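Local coordinates for N-acetylcysteine deacetylase (PDB 1YSJ), which probably catalyses the deacetylation of N-acetylcysteine to cysteine and acetate, using two divalent metal ions per subunit, at residues C122-D125 with F126-A129; H291-R294 with V295-I299. The protein carries 1 engineered substitution. All blocks are in the same frame, centred on the assembly; numbering follows the deposited sequence.

Contact 1: residues C122-D125 with F126-A129; sequences CGHD and FHTA. With NI (nickel (II) ion), chain C; NI (nickel (II) ion), chain D.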
# COMPACT_ATOMS: atom_id res chain seq x y z
N CYS A 122 24.05 8.43 -18.22
CA CYS A 122 25.02 8.17 -17.17
C CYS A 122 26.47 8.21 -17.69
O CYS A 122 27.40 7.91 -16.96
CB CYS A 122 24.71 6.83 -16.49
SG CYS A 122 25.25 6.73 -14.76
N GLY A 123 26.63 8.58 -18.96
CA GLY A 123 27.96 8.75 -19.57
C GLY A 123 28.72 7.48 -19.90
O GLY A 123 29.94 7.51 -20.07
N HIS A 124 28.02 6.35 -20.02
CA HIS A 124 28.65 5.06 -20.32
C HIS A 124 29.21 5.01 -21.74
O HIS A 124 30.15 4.24 -22.02
CB HIS A 124 27.67 3.92 -20.08
CG HIS A 124 27.28 3.76 -18.64
ND1 HIS A 124 26.60 2.65 -18.17
CD2 HIS A 124 27.47 4.56 -17.56
CE1 HIS A 124 26.38 2.78 -16.88
NE2 HIS A 124 26.91 3.92 -16.48
N ASP A 125 28.63 5.81 -22.63
CA ASP A 125 29.18 6.03 -23.95
C ASP A 125 30.59 6.63 -23.82
O ASP A 125 31.53 6.16 -24.46
CB ASP A 125 28.25 6.92 -24.80
CG ASP A 125 27.87 8.23 -24.11
OD1 ASP A 125 27.84 8.29 -22.86
OD2 ASP A 125 27.59 9.21 -24.83
N PHE A 126 30.72 7.66 -22.98
CA PHE A 126 32.01 8.25 -22.61
C PHE A 126 33.00 7.24 -22.02
O PHE A 126 34.16 7.19 -22.45
CB PHE A 126 31.83 9.45 -21.67
CG PHE A 126 33.09 9.87 -20.96
CD1 PHE A 126 34.08 10.58 -21.63
CD2 PHE A 126 33.27 9.57 -19.61
CE1 PHE A 126 35.24 10.97 -20.97
CE2 PHE A 126 34.43 9.96 -18.94
CZ PHE A 126 35.42 10.66 -19.62
N HIS A 127 32.57 6.44 -21.04
CA HIS A 127 33.43 5.43 -20.43
C HIS A 127 33.98 4.47 -21.48
O HIS A 127 35.18 4.19 -21.50
CB HIS A 127 32.71 4.63 -19.34
CG HIS A 127 32.18 5.46 -18.22
ND1 HIS A 127 31.10 5.07 -17.45
CD2 HIS A 127 32.56 6.66 -17.73
CE1 HIS A 127 30.85 5.99 -16.55
NE2 HIS A 127 31.72 6.97 -16.70
N THR A 128 33.08 3.99 -22.34
CA THR A 128 33.42 3.05 -23.41
C THR A 128 34.44 3.63 -24.39
O THR A 128 35.49 3.02 -24.61
CB THR A 128 32.15 2.56 -24.15
OG1 THR A 128 31.33 1.82 -23.24
CG2 THR A 128 32.50 1.69 -25.36
N ALA A 129 34.14 4.79 -24.95
CA ALA A 129 35.05 5.45 -25.90
C ALA A 129 36.43 5.74 -25.30
O ALA A 129 37.44 5.54 -25.97
CB ALA A 129 34.42 6.72 -26.46
NI NI C . 26.87 4.78 -14.62
NI NI D . 23.63 4.95 -13.84
O HOH W 1 25.84 4.03 -13.23
O HOH W 2 28.18 2.98 -14.11
O HOH W 3 24.04 5.14 -11.55
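His124 O takes two hydrogen bonds from a single residue: Thr128 N lies 3.0 Å from it, with an N-H...O angle of 161°, and Thr128 OG1 donates to the same oxygen. The two donors arrive from opposite faces of the carbonyl plane. Thr128 can supply both because its OG1 stands anti to the carbonyl carbon (chi1 -65°), beside its own N. These bonds belong to the first turn of helix 124-139, for which Gly123 is the N-cap; His127 N reaches Gly123 O at 3.0 Å. That same oxygen sits 3.5 Å above the centre of the His127 ring, and the Phe126 ring has its edge beside it. Asp125 OD1 accepts a weak bond from Phe126 N, while OD2 turns to Arg38 in a salt bridge and to His42. The His124 and His127 rings are nearly parallel, planes 30° apart, but slid so far that they barely overlap; His124 CD2 to His127 ND1, at 3.7 Å, is their closest approach. His127 is hydrogen-bonded to Asp97 through ND1 and to the backbone N of Asn183 through NE2.

Just ahead of the helix, Cys122 SG bridges both nickel ions, at 2.5 Å from the nickel of chain C and 2.6 Å from that of chain D, and a water also spans them. His124 NE2 binds the chain C nickel at 2.0 Å, where His182 and two waters, one of them bridging, make up the rest of the site; Glu158 and His374 serve the chain D nickel. Behind the metal ligand, His124 ND1 is hydrogen-bonded to Asp99, which fixes the rotation of the imidazole and would tend to strengthen it as a donor. A bridging thiolate and water mark the dinuclear centre of an M20 hydrolase, the shared water being a plausible nucleophile.

Contact 2: residues H291-R294 with V295-I299; sequences HMRR and VAEGI
Val295 packs against the backbone of His291, its CG2 lying 3.3 Å from His291 O, the same oxygen that accepts the hydrogen bond from Val295 N at 3.2 Å. CG2 is placed there because it stands anti to the carbonyl carbon of Val295, while CG1 takes the position opposite the backbone N (chi1 163°). Beyond the carbonyl, the His291 ring comes no nearer to the valine than 4.3 Å, between its CD2 and CG2. One residue on, the Ala296 methyl sits 3.4 Å from Met292 O, and Ala296 N bonds to the same oxygen.

These i to i+4 bonds are ordinary alpha-helical ones, within helix 282-302, which lies against the four-stranded antiparallel sheet beside helix 226-237. This helix-on-sheet unit is consistent with the dimerisation domain of M20 enzymes, although no other chain touches these residues. The inward side is apolar: selenomethionine Met292 touches Phe206 and Phe309, Ala296 meets Ile208, and Leu237 is shared by Met292 and Val295.

The outward side is held far more loosely. Arg293 and Glu297 run side by side in the same direction, yet their salt bridge is long, 3.9 Å from NE to OE1, and the guanidinium and carboxylate planes are 71° apart. OE1 approaches the aliphatic CG of Arg293 slightly more closely, at 3.7 Å. Both residues are exposed to solvent, as is Arg294, though Arg293 also borders Phe309.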
# COMPACT_ATOMS: atom_id res chain seq x y z
N HIS A 291 19.67 -5.62 13.44
CA HIS A 291 19.17 -4.49 14.22
C HIS A 291 17.77 -4.09 13.75
O HIS A 291 16.91 -3.73 14.57
CB HIS A 291 20.13 -3.30 14.15
CG HIS A 291 19.93 -2.29 15.24
ND1 HIS A 291 20.54 -2.39 16.47
CD2 HIS A 291 19.17 -1.17 15.28
CE1 HIS A 291 20.17 -1.37 17.23
NE2 HIS A 291 19.34 -0.62 16.53
N MSE A 292 17.54 -4.16 12.44
CA MSE A 292 16.24 -3.86 11.85
C MSE A 292 15.22 -4.94 12.16
O MSE A 292 14.03 -4.66 12.29
CB MSE A 292 16.37 -3.72 10.33
CG MSE A 292 17.16 -2.51 9.87
SE MSE A 292 17.24 -2.41 7.92
CE MSE A 292 15.34 -2.10 7.58
N ARG A 293 15.70 -6.18 12.27
CA ARG A 293 14.88 -7.33 12.61
C ARG A 293 14.41 -7.24 14.06
O ARG A 293 13.24 -7.45 14.35
CB ARG A 293 15.67 -8.62 12.39
CG ARG A 293 14.87 -9.91 12.50
CD ARG A 293 15.80 -11.10 12.67
NE ARG A 293 15.20 -12.35 12.20
CZ ARG A 293 15.29 -12.81 10.95
NH1 ARG A 293 15.94 -12.12 10.02
NH2 ARG A 293 14.71 -13.96 10.63
N ARG A 294 15.35 -6.93 14.96
CA ARG A 294 15.09 -6.80 16.39
C ARG A 294 14.02 -5.74 16.66
O ARG A 294 13.10 -5.97 17.43
CB ARG A 294 16.38 -6.45 17.14
CG ARG A 294 16.34 -6.65 18.65
CD ARG A 294 17.64 -6.21 19.33
NE ARG A 294 18.79 -7.04 18.95
CZ ARG A 294 19.71 -6.71 18.05
NH1 ARG A 294 19.65 -5.54 17.42
NH2 ARG A 294 20.70 -7.54 17.78
N VAL A 295 14.16 -4.60 15.99
CA VAL A 295 13.23 -3.47 16.10
C VAL A 295 11.83 -3.84 15.59
O VAL A 295 10.83 -3.57 16.25
CB VAL A 295 13.77 -2.22 15.33
CG1 VAL A 295 12.68 -1.19 15.07
CG2 VAL A 295 14.93 -1.58 16.09
N ALA A 296 11.78 -4.47 14.41
CA ALA A 296 10.51 -4.87 13.79
C ALA A 296 9.79 -5.94 14.60
O ALA A 296 8.57 -5.88 14.77
CB ALA A 296 10.75 -5.35 12.37
N GLU A 297 10.55 -6.90 15.11
CA GLU A 297 10.01 -8.03 15.86
C GLU A 297 9.44 -7.57 17.21
O GLU A 297 8.36 -8.00 17.61
CB GLU A 297 11.11 -9.08 16.06
CG GLU A 297 10.62 -10.51 16.07
CD GLU A 297 11.74 -11.51 15.79
OE1 GLU A 297 12.29 -11.50 14.66
OE2 GLU A 297 12.06 -12.30 16.69
N GLY A 298 10.18 -6.68 17.88
CA GLY A 298 9.78 -6.15 19.18
C GLY A 298 8.52 -5.30 19.11
O GLY A 298 7.57 -5.54 19.85
N ILE A 299 8.52 -4.30 18.23
CA ILE A 299 7.35 -3.43 18.05
C ILE A 299 6.10 -4.23 17.68
O ILE A 299 5.04 -4.00 18.26
CB ILE A 299 7.61 -2.29 17.02
CG1 ILE A 299 8.67 -1.32 17.55
CG2 ILE A 299 6.30 -1.55 16.69
CD1 ILE A 299 9.25 -0.37 16.51

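How the contacts relate
Each contact is local, joining neighbouring residues at its own helix: the start of 124-139 in contact 1, the middle and later part of 282-302 in contact 2. They lie on opposite sides of the chain's centre, with their centres about 43 Å apart and nearest atoms about 26 Å apart. Contact 1 is wholly buried beside the eight-stranded mixed sheet, whereas contact 2 lies on the separate four-stranded sheet, with one side in solvent. Their polar groups differ accordingly. Residues 122-129 spend theirs on nickel ions and on charged or polar partners elsewhere in the domain; in 291-299 the polar side chains gather on the exposed side, with a long Arg293-Glu297 ion pair as the charged link between the segments, while apolar groups face the sheet.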